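Local coordinates for protein glutathione S-transferase (Pseudomonas fluorescens, PDB 3M3M) that binds glutathione between a thioredoxin-like domain and an all-helical domain, and probably joins its sulfur to electrophilic substrates as other glutathione transferases do, at residues N14-K19 with A163-T168; M21-G26 with R196-L201; K130-G135 with G174-S179. All blocks are in the same frame, centred on the assembly; numbering follows the deposited sequence.

Interaction 1 of 3, residues N14-K19 with A163-T168; sequences NCYKIK and ALYAYT. With GSH (glutathione), chain B.
Tyr16 of helix 13-24 and Tyr165 of helix 159-168 meet obliquely, and Tyr165 CE2 sits in the plane of the Tyr16 ring at its edge, 3.6 Å from Tyr16 OH. With CG anti to the backbone N (chi1 177°), Tyr16 starts out toward the other helix, and its CD2 lies 3.8 Å from Ala166 CA. Both hydroxyls find their polar partners beyond the interface, Tyr16 OH at Val198 O and Tyr165 OH at Gln192. The small Ala166 permits this approach, and its CB also touches Lys17 CG at 3.6 Å. From there the extended Lys17 chain runs on past Ala163, with CE 3.4 Å from Ala163 O, to a salt bridge between NZ and Glu100.

Nearer the glutathione, Tyr167 presents its ring edge to Asn14 CG, the amide and ring planes 75° apart. A weak bond runs from Asn14 N to Tyr167 OH at 3.4 Å, and that hydroxyl is also 3.3 Å from the glutathione sulfur SG2. Tyr167 thus brings the helical domain to the thiol end of the ligand, whose other contacts come largely from the thioredoxin-like domain.

The axes of 14-19 and 163-168 approach to 8.3 Å at the core of the interface between the domains, with helix 69-77, helix 87-117 and helix 182-192 packed around them.

Interaction 2 of 3, residues M21-G26 with R196-L201; sequences MLNLLG and RHVPML
A Schellman motif ends helix 13-24 of the thioredoxin-like domain, and the loop that follows helix 182-192 packs against this helix end. Gly26, with positive phi (67°), closes the turn and sends its N to Asn23 O. The same oxygen is gripped side-on by Arg196, NE at 2.9 Å and NH2 at 3.1 Å from Asn23 O, both in the carbonyl plane and with the oxygen in the guanidinium plane. Three donors therefore share one carbonyl of the last turn, and the positive charge would probably suit the negative end of the helix dipole. A bend at chi3 (59°) sets NE facing Asn23 O; NH2 also lies 3.4 Å from Gly26 CA.

Further along the loop, Asn23 and Val198 cross at about a right angle: Val198 CG1 lies 3.6 Å from Asn23 CB, while Asn23 ND2 bonds to Lys19 O and Tyr29 OH. An alanine here would keep the CB contact but would probably leave Lys19 O and Tyr29 OH without the amide group and thin the packing on Val198 CG1. Leu24 CD2 lies 4.0 Å from Arg196 CB, and the same side chain also touches Ile162, so the end of helix 13-24 packs between this loop and helix 159-168.

Interaction 3 of 3, residues K130-G135 with G174-S179; sequences KLHKRG and GGFDLS
The loop 174-179 runs past the flank of helix 125-146, its backbone nearest at Phe176 and His132, whose CA atoms are 7.2 Å apart. Here the turn between helix 159-168 and helix 182-192 is fastened to an earlier helix of the all-helical glutathione transferase domain. The Phe176 ring lies against the helix and receives the edge of His132 on one face, an edge-to-face pair with centroids 4.5 Å apart and planes at 50°. His132 CD2 stands 3.5 Å from Phe176 CZ, offset toward the rim. Leu131 O comes to the edge of the same ring, 3.7 Å from CZ.

Gly135 allows the ring to settle so near the helix: its CA is 3.8 Å from Phe176 CE1, and a CB there would clash with that atom. Gly175, with positive phi (85°), turns the chain beside the histidine, and its O lies 3.4 Å from His132 CE1. Beyond the two segments, Phe176 also meets Tyr136 edge-to-face and touches Ile108 and Ala111 of helix 87-117.

The polar anchor is nearly straight: His132 NE2 donates to Gly174 O at 2.7 Å with an N-H...O angle of 174°, the oxygen lying in the imidazole plane.

In the fold
Interaction 1 is fully buried, centred about 2 Å from the centre of the chain; interaction 2 lies at the surface and interaction 3 is partly buried, these two on opposite sides of that centre. Interactions 1 and 2 share helix 13-24 and touch directly, the amine of Lys19 reaching Pro199 O and Tyr16 packing on His197 and Met200, so the C-terminal loop runs along the same helix. Interaction 3 stays within the helical domain and meets interaction 1 through Leu178 packing on Thr168. Aromatic and aliphatic packing dominates interaction 1, a charged guanidinium on a carbonyl marks interaction 2, and interaction 3 combines an imidazole N-H hydrogen bond with an edge-to-face ring pair.

Interaction 1 of 3, residues N14-K19 with A163-T168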
# COMPACT_ATOMS: atom_id res chain seq x y z
N ASN A 14 -2.60 1.71 2.93
CA ASN A 14 -1.35 1.44 3.67
C ASN A 14 -1.48 0.26 4.63
O ASN A 14 -0.55 -0.53 4.79
CB ASN A 14 -0.88 2.70 4.40
CG ASN A 14 -0.49 3.79 3.41
OD1 ASN A 14 -1.02 4.94 3.49
ND2 ASN A 14 0.41 3.44 2.48
N CYS A 15 -2.66 0.09 5.23
CA CYS A 15 -2.91 -1.05 6.12
C CYS A 15 -3.20 -2.35 5.34
O CYS A 15 -2.80 -3.45 5.79
CB CYS A 15 -4.14 -0.71 7.00
SG CYS A 15 -3.79 0.68 8.13
N TYR A 16 -3.90 -2.24 4.19
CA TYR A 16 -4.09 -3.39 3.33
C TYR A 16 -2.77 -4.06 2.92
O TYR A 16 -2.64 -5.31 2.87
CB TYR A 16 -4.87 -2.97 2.08
CG TYR A 16 -5.06 -4.12 1.09
CD1 TYR A 16 -5.34 -5.47 1.52
CD2 TYR A 16 -4.89 -3.85 -0.29
CE1 TYR A 16 -5.49 -6.52 0.54
CE2 TYR A 16 -5.04 -4.88 -1.27
CZ TYR A 16 -5.37 -6.20 -0.81
OH TYR A 16 -5.46 -7.22 -1.76
N LYS A 17 -1.70 -3.26 2.66
CA LYS A 17 -0.41 -3.85 2.39
C LYS A 17 -0.01 -4.86 3.45
O LYS A 17 0.53 -5.93 3.07
CB LYS A 17 0.72 -2.76 2.47
CG LYS A 17 0.62 -1.71 1.38
CD LYS A 17 1.51 -0.52 1.75
CE LYS A 17 1.32 0.60 0.73
NZ LYS A 17 2.19 1.81 1.05
N ILE A 18 -0.29 -4.58 4.73
CA ILE A 18 0.15 -5.44 5.83
C ILE A 18 -0.81 -6.67 5.96
O ILE A 18 -0.34 -7.81 6.15
CB ILE A 18 0.21 -4.65 7.11
CG1 ILE A 18 1.06 -3.33 6.91
CG2 ILE A 18 0.85 -5.51 8.20
CD1 ILE A 18 2.40 -3.53 6.14
N LYS A 19 -2.10 -6.43 5.79
CA LYS A 19 -3.07 -7.60 5.76
C LYS A 19 -2.60 -8.56 4.65
O LYS A 19 -2.52 -9.79 4.84
CB LYS A 19 -4.49 -7.08 5.44
CG LYS A 19 -5.49 -8.29 5.36
CD LYS A 19 -6.84 -7.84 4.77
CE LYS A 19 -7.76 -9.11 4.60
NZ LYS A 19 -9.14 -8.67 4.10
N ALA A 163 3.34 -3.05 -2.32
CA ALA A 163 3.25 -1.60 -1.96
C ALA A 163 2.39 -0.83 -2.98
O ALA A 163 1.57 0.07 -2.63
CB ALA A 163 4.69 -1.04 -1.85
N LEU A 164 2.64 -1.05 -4.29
CA LEU A 164 1.91 -0.30 -5.34
C LEU A 164 0.50 -0.87 -5.64
O LEU A 164 -0.38 -0.11 -6.11
CB LEU A 164 2.76 -0.17 -6.61
CG LEU A 164 3.84 0.93 -6.36
CD1 LEU A 164 5.02 0.79 -7.14
CD2 LEU A 164 3.25 2.30 -6.57
N TYR A 165 0.26 -2.17 -5.36
CA TYR A 165 -1.05 -2.73 -5.66
C TYR A 165 -2.08 -2.17 -4.71
O TYR A 165 -3.24 -1.99 -5.12
CB TYR A 165 -0.98 -4.24 -5.46
CG TYR A 165 -2.30 -4.95 -5.74
CD1 TYR A 165 -2.70 -5.24 -7.10
CD2 TYR A 165 -3.14 -5.28 -4.68
CE1 TYR A 165 -3.93 -5.85 -7.34
CE2 TYR A 165 -4.42 -5.87 -4.95
CZ TYR A 165 -4.76 -6.11 -6.26
OH TYR A 165 -6.02 -6.71 -6.49
N ALA A 166 -1.66 -1.88 -3.46
CA ALA A 166 -2.65 -1.57 -2.42
C ALA A 166 -3.56 -0.40 -2.83
O ALA A 166 -4.79 -0.55 -2.72
CB ALA A 166 -1.95 -1.28 -1.04
N TYR A 167 -3.01 0.74 -3.28
CA TYR A 167 -3.90 1.75 -3.72
C TYR A 167 -4.16 1.66 -5.24
O TYR A 167 -5.20 2.17 -5.68
CB TYR A 167 -3.28 3.16 -3.45
CG TYR A 167 -3.51 3.52 -1.97
CD1 TYR A 167 -4.79 3.93 -1.54
CD2 TYR A 167 -2.43 3.53 -1.10
CE1 TYR A 167 -4.99 4.28 -0.14
CE2 TYR A 167 -2.60 3.94 0.25
CZ TYR A 167 -3.86 4.32 0.70
OH TYR A 167 -4.02 4.64 2.10
N THR A 168 -3.22 1.14 -6.00
CA THR A 168 -3.55 1.17 -7.46
C THR A 168 -4.84 0.34 -7.74
O THR A 168 -5.62 0.75 -8.58
CB THR A 168 -2.40 0.64 -8.30
OG1 THR A 168 -1.21 1.43 -8.05
CG2 THR A 168 -2.72 0.78 -9.84
N1 GSH B . 3.92 6.84 5.22
CA1 GSH B . 2.89 6.12 6.07
C1 GSH B . 2.83 4.63 5.75
O11 GSH B . 2.57 3.84 6.71
O12 GSH B . 2.99 4.26 4.56
CB1 GSH B . 1.53 6.83 5.74
CG1 GSH B . 0.49 6.13 6.56
CD1 GSH B . -0.81 6.95 6.59
OE1 GSH B . -0.92 8.15 5.90
N2 GSH B . -1.89 6.51 7.31
CA2 GSH B . -3.13 7.29 7.32
C2 GSH B . -3.29 7.79 8.69
O2 GSH B . -2.96 6.99 9.69
CB2 GSH B . -4.27 6.30 6.95
SG2 GSH B . -4.06 5.65 5.20
N3 GSH B . -3.73 9.02 8.90
CA3 GSH B . -3.95 9.44 10.29
C3 GSH B . -3.53 10.87 10.56
O31 GSH B . -4.00 11.50 11.57
O32 GSH B . -2.70 11.41 9.81

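Interaction 2 of 3, residues M21-G26 with R196-L201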
# COMPACT_ATOMS: atom_id res chain seq x y z
N MSE A 21 0.36 -8.89 3.10
CA MSE A 21 1.66 -9.56 3.41
C MSE A 21 1.56 -10.67 4.48
O MSE A 21 2.09 -11.77 4.27
CB MSE A 21 2.63 -8.50 3.87
CG MSE A 21 4.04 -8.99 4.25
SE MSE A 21 5.12 -9.23 2.58
CE MSE A 21 4.54 -11.01 1.94
N LEU A 22 0.82 -10.39 5.56
CA LEU A 22 0.64 -11.41 6.59
C LEU A 22 -0.03 -12.68 6.03
O LEU A 22 0.42 -13.83 6.35
CB LEU A 22 -0.13 -10.82 7.80
CG LEU A 22 0.69 -9.76 8.60
CD1 LEU A 22 -0.33 -8.98 9.42
CD2 LEU A 22 1.72 -10.49 9.48
N ASN A 23 -1.08 -12.49 5.24
CA ASN A 23 -1.77 -13.67 4.63
C ASN A 23 -0.91 -14.40 3.60
O ASN A 23 -0.87 -15.62 3.56
CB ASN A 23 -3.16 -13.28 4.06
CG ASN A 23 -4.14 -13.05 5.18
OD1 ASN A 23 -4.80 -14.02 5.62
ND2 ASN A 23 -4.19 -11.85 5.73
N LEU A 24 -0.16 -13.66 2.78
CA LEU A 24 0.66 -14.32 1.75
C LEU A 24 1.71 -15.22 2.47
O LEU A 24 2.01 -16.29 1.96
CB LEU A 24 1.45 -13.28 0.93
CG LEU A 24 0.56 -12.62 -0.09
CD1 LEU A 24 1.38 -11.34 -0.64
CD2 LEU A 24 0.16 -13.60 -1.30
N LEU A 25 2.18 -14.79 3.64
CA LEU A 25 3.18 -15.55 4.38
C LEU A 25 2.63 -16.51 5.46
O LEU A 25 3.45 -17.17 6.17
CB LEU A 25 4.21 -14.60 5.06
CG LEU A 25 5.15 -14.06 3.97
CD1 LEU A 25 5.83 -12.77 4.51
CD2 LEU A 25 6.17 -15.08 3.41
N GLY A 26 1.29 -16.61 5.56
CA GLY A 26 0.71 -17.53 6.50
C GLY A 26 0.97 -17.15 7.93
O GLY A 26 1.10 -18.06 8.81
N ARG A 196 -2.40 -17.38 -2.46
CA ARG A 196 -2.66 -16.95 -1.08
C ARG A 196 -3.12 -15.50 -1.06
O ARG A 196 -3.27 -14.94 0.07
CB ARG A 196 -1.42 -17.13 -0.21
CG ARG A 196 -0.96 -18.59 -0.07
CD ARG A 196 0.07 -18.71 1.03
NE ARG A 196 -0.49 -18.24 2.34
CZ ARG A 196 -1.15 -19.00 3.21
NH1 ARG A 196 -1.25 -20.34 2.96
NH2 ARG A 196 -1.67 -18.48 4.30
N HIS A 197 -3.45 -14.97 -2.25
CA HIS A 197 -3.90 -13.53 -2.32
C HIS A 197 -5.15 -13.38 -1.41
O HIS A 197 -6.03 -14.32 -1.34
CB HIS A 197 -4.25 -13.13 -3.72
CG HIS A 197 -4.68 -11.67 -3.81
ND1 HIS A 197 -3.77 -10.65 -3.63
CD2 HIS A 197 -5.88 -11.08 -4.04
CE1 HIS A 197 -4.39 -9.48 -3.77
NE2 HIS A 197 -5.68 -9.71 -3.99
N VAL A 198 -5.28 -12.22 -0.73
CA VAL A 198 -6.58 -11.86 -0.04
C VAL A 198 -6.94 -10.47 -0.48
O VAL A 198 -6.01 -9.63 -0.73
CB VAL A 198 -6.43 -11.91 1.53
CG1 VAL A 198 -6.12 -13.36 2.05
CG2 VAL A 198 -5.30 -10.92 2.11
N PRO A 199 -8.25 -10.18 -0.61
CA PRO A 199 -8.75 -8.88 -0.96
C PRO A 199 -8.70 -7.93 0.23
O PRO A 199 -8.45 -8.32 1.37
CB PRO A 199 -10.23 -9.11 -1.35
CG PRO A 199 -10.64 -10.26 -0.42
CD PRO A 199 -9.33 -11.12 -0.29
N MSE A 200 -8.86 -6.62 -0.09
CA MSE A 200 -8.80 -5.60 0.94
C MSE A 200 -9.90 -5.82 1.96
O MSE A 200 -9.64 -5.86 3.18
CB MSE A 200 -9.07 -4.24 0.28
CG MSE A 200 -9.09 -3.19 1.31
SE MSE A 200 -9.32 -1.40 0.27
CE MSE A 200 -7.47 -0.70 0.51
N LEU A 201 -11.13 -5.98 1.46
CA LEU A 201 -12.23 -6.24 2.37
C LEU A 201 -12.76 -7.69 2.20
O LEU A 201 -12.95 -8.12 1.04
CB LEU A 201 -13.38 -5.26 2.06
CG LEU A 201 -12.95 -3.77 2.02
CD1 LEU A 201 -14.06 -2.82 1.59
CD2 LEU A 201 -12.49 -3.46 3.42

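Interaction 3 of 3, residues K130-G135 with G174-S179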
# COMPACT_ATOMS: atom_id res chain seq x y z
N LYS A 130 -5.62 18.41 -9.82
CA LYS A 130 -4.13 18.43 -9.78
C LYS A 130 -3.61 17.03 -9.34
O LYS A 130 -2.63 16.51 -9.92
CB LYS A 130 -3.57 19.49 -8.86
CG LYS A 130 -3.90 20.99 -9.34
CD LYS A 130 -3.43 22.06 -8.33
CE LYS A 130 -3.22 23.41 -9.03
NZ LYS A 130 -4.49 23.93 -9.63
N LEU A 131 -4.28 16.43 -8.35
CA LEU A 131 -3.91 15.04 -7.92
C LEU A 131 -4.10 14.10 -9.09
O LEU A 131 -3.35 13.18 -9.29
CB LEU A 131 -4.79 14.61 -6.74
CG LEU A 131 -4.74 15.50 -5.50
CD1 LEU A 131 -5.75 14.92 -4.45
CD2 LEU A 131 -3.34 15.65 -4.87
N HIS A 132 -5.14 14.27 -9.88
CA HIS A 132 -5.27 13.46 -11.06
C HIS A 132 -4.07 13.59 -11.99
O HIS A 132 -3.57 12.60 -12.48
CB HIS A 132 -6.58 13.78 -11.82
CG HIS A 132 -7.71 12.92 -11.36
ND1 HIS A 132 -8.91 12.84 -12.04
CD2 HIS A 132 -7.85 12.18 -10.24
CE1 HIS A 132 -9.72 12.01 -11.39
NE2 HIS A 132 -9.09 11.58 -10.30
N LYS A 133 -3.63 14.80 -12.25
CA LYS A 133 -2.51 14.97 -13.20
C LYS A 133 -1.25 14.28 -12.67
O LYS A 133 -0.61 13.54 -13.44
CB LYS A 133 -2.19 16.46 -13.42
CG LYS A 133 -3.32 17.03 -14.32
CD LYS A 133 -3.05 18.51 -14.72
CE LYS A 133 -4.36 19.03 -15.38
NZ LYS A 133 -4.14 20.41 -15.92
N ARG A 134 -0.98 14.42 -11.37
CA ARG A 134 0.27 13.88 -10.84
C ARG A 134 0.10 12.37 -10.69
O ARG A 134 1.12 11.64 -10.85
CB ARG A 134 0.65 14.54 -9.49
CG ARG A 134 1.00 16.01 -9.77
CD ARG A 134 1.47 16.82 -8.56
NE ARG A 134 2.89 17.15 -8.68
CZ ARG A 134 3.64 17.63 -7.70
NH1 ARG A 134 4.94 17.85 -7.93
NH2 ARG A 134 3.12 17.90 -6.48
N GLY A 135 -1.10 11.90 -10.34
CA GLY A 135 -1.27 10.41 -10.17
C GLY A 135 -1.13 9.72 -11.49
O GLY A 135 -0.54 8.66 -11.59
N GLY A 174 -10.85 6.80 -6.70
CA GLY A 174 -10.38 8.21 -6.73
C GLY A 174 -10.49 8.80 -8.17
O GLY A 174 -9.95 9.90 -8.43
N GLY A 175 -11.23 8.10 -9.05
CA GLY A 175 -11.53 8.64 -10.38
C GLY A 175 -10.50 8.42 -11.46
O GLY A 175 -10.64 8.94 -12.58
N PHE A 176 -9.46 7.66 -11.18
CA PHE A 176 -8.55 7.20 -12.24
C PHE A 176 -9.10 6.09 -13.11
O PHE A 176 -9.65 5.08 -12.62
CB PHE A 176 -7.16 6.75 -11.64
CG PHE A 176 -6.50 7.83 -10.84
CD1 PHE A 176 -5.60 8.75 -11.48
CD2 PHE A 176 -6.75 7.97 -9.45
CE1 PHE A 176 -4.97 9.81 -10.70
CE2 PHE A 176 -6.13 9.06 -8.71
CZ PHE A 176 -5.26 9.96 -9.34
N ASP A 177 -8.90 6.24 -14.42
CA ASP A 177 -9.46 5.29 -15.35
C ASP A 177 -8.38 4.31 -15.75
O ASP A 177 -7.49 4.62 -16.61
CB ASP A 177 -9.97 6.07 -16.57
CG ASP A 177 -10.54 5.17 -17.65
OD1 ASP A 177 -10.62 3.91 -17.53
OD2 ASP A 177 -10.96 5.78 -18.70
N LEU A 178 -8.41 3.12 -15.14
CA LEU A 178 -7.32 2.19 -15.37
C LEU A 178 -7.47 1.52 -16.71
O LEU A 178 -6.62 0.77 -17.09
CB LEU A 178 -7.25 1.08 -14.26
CG LEU A 178 -6.87 1.75 -12.88
CD1 LEU A 178 -6.84 0.66 -11.87
CD2 LEU A 178 -5.52 2.44 -12.93
N SER A 179 -8.61 1.75 -17.43
CA SER A 179 -8.69 1.13 -18.79
C SER A 179 -7.66 1.75 -19.73
O SER A 179 -7.32 1.14 -20.74
CB SER A 179 -10.10 1.25 -19.44
OG SER A 179 -10.35 2.63 -19.81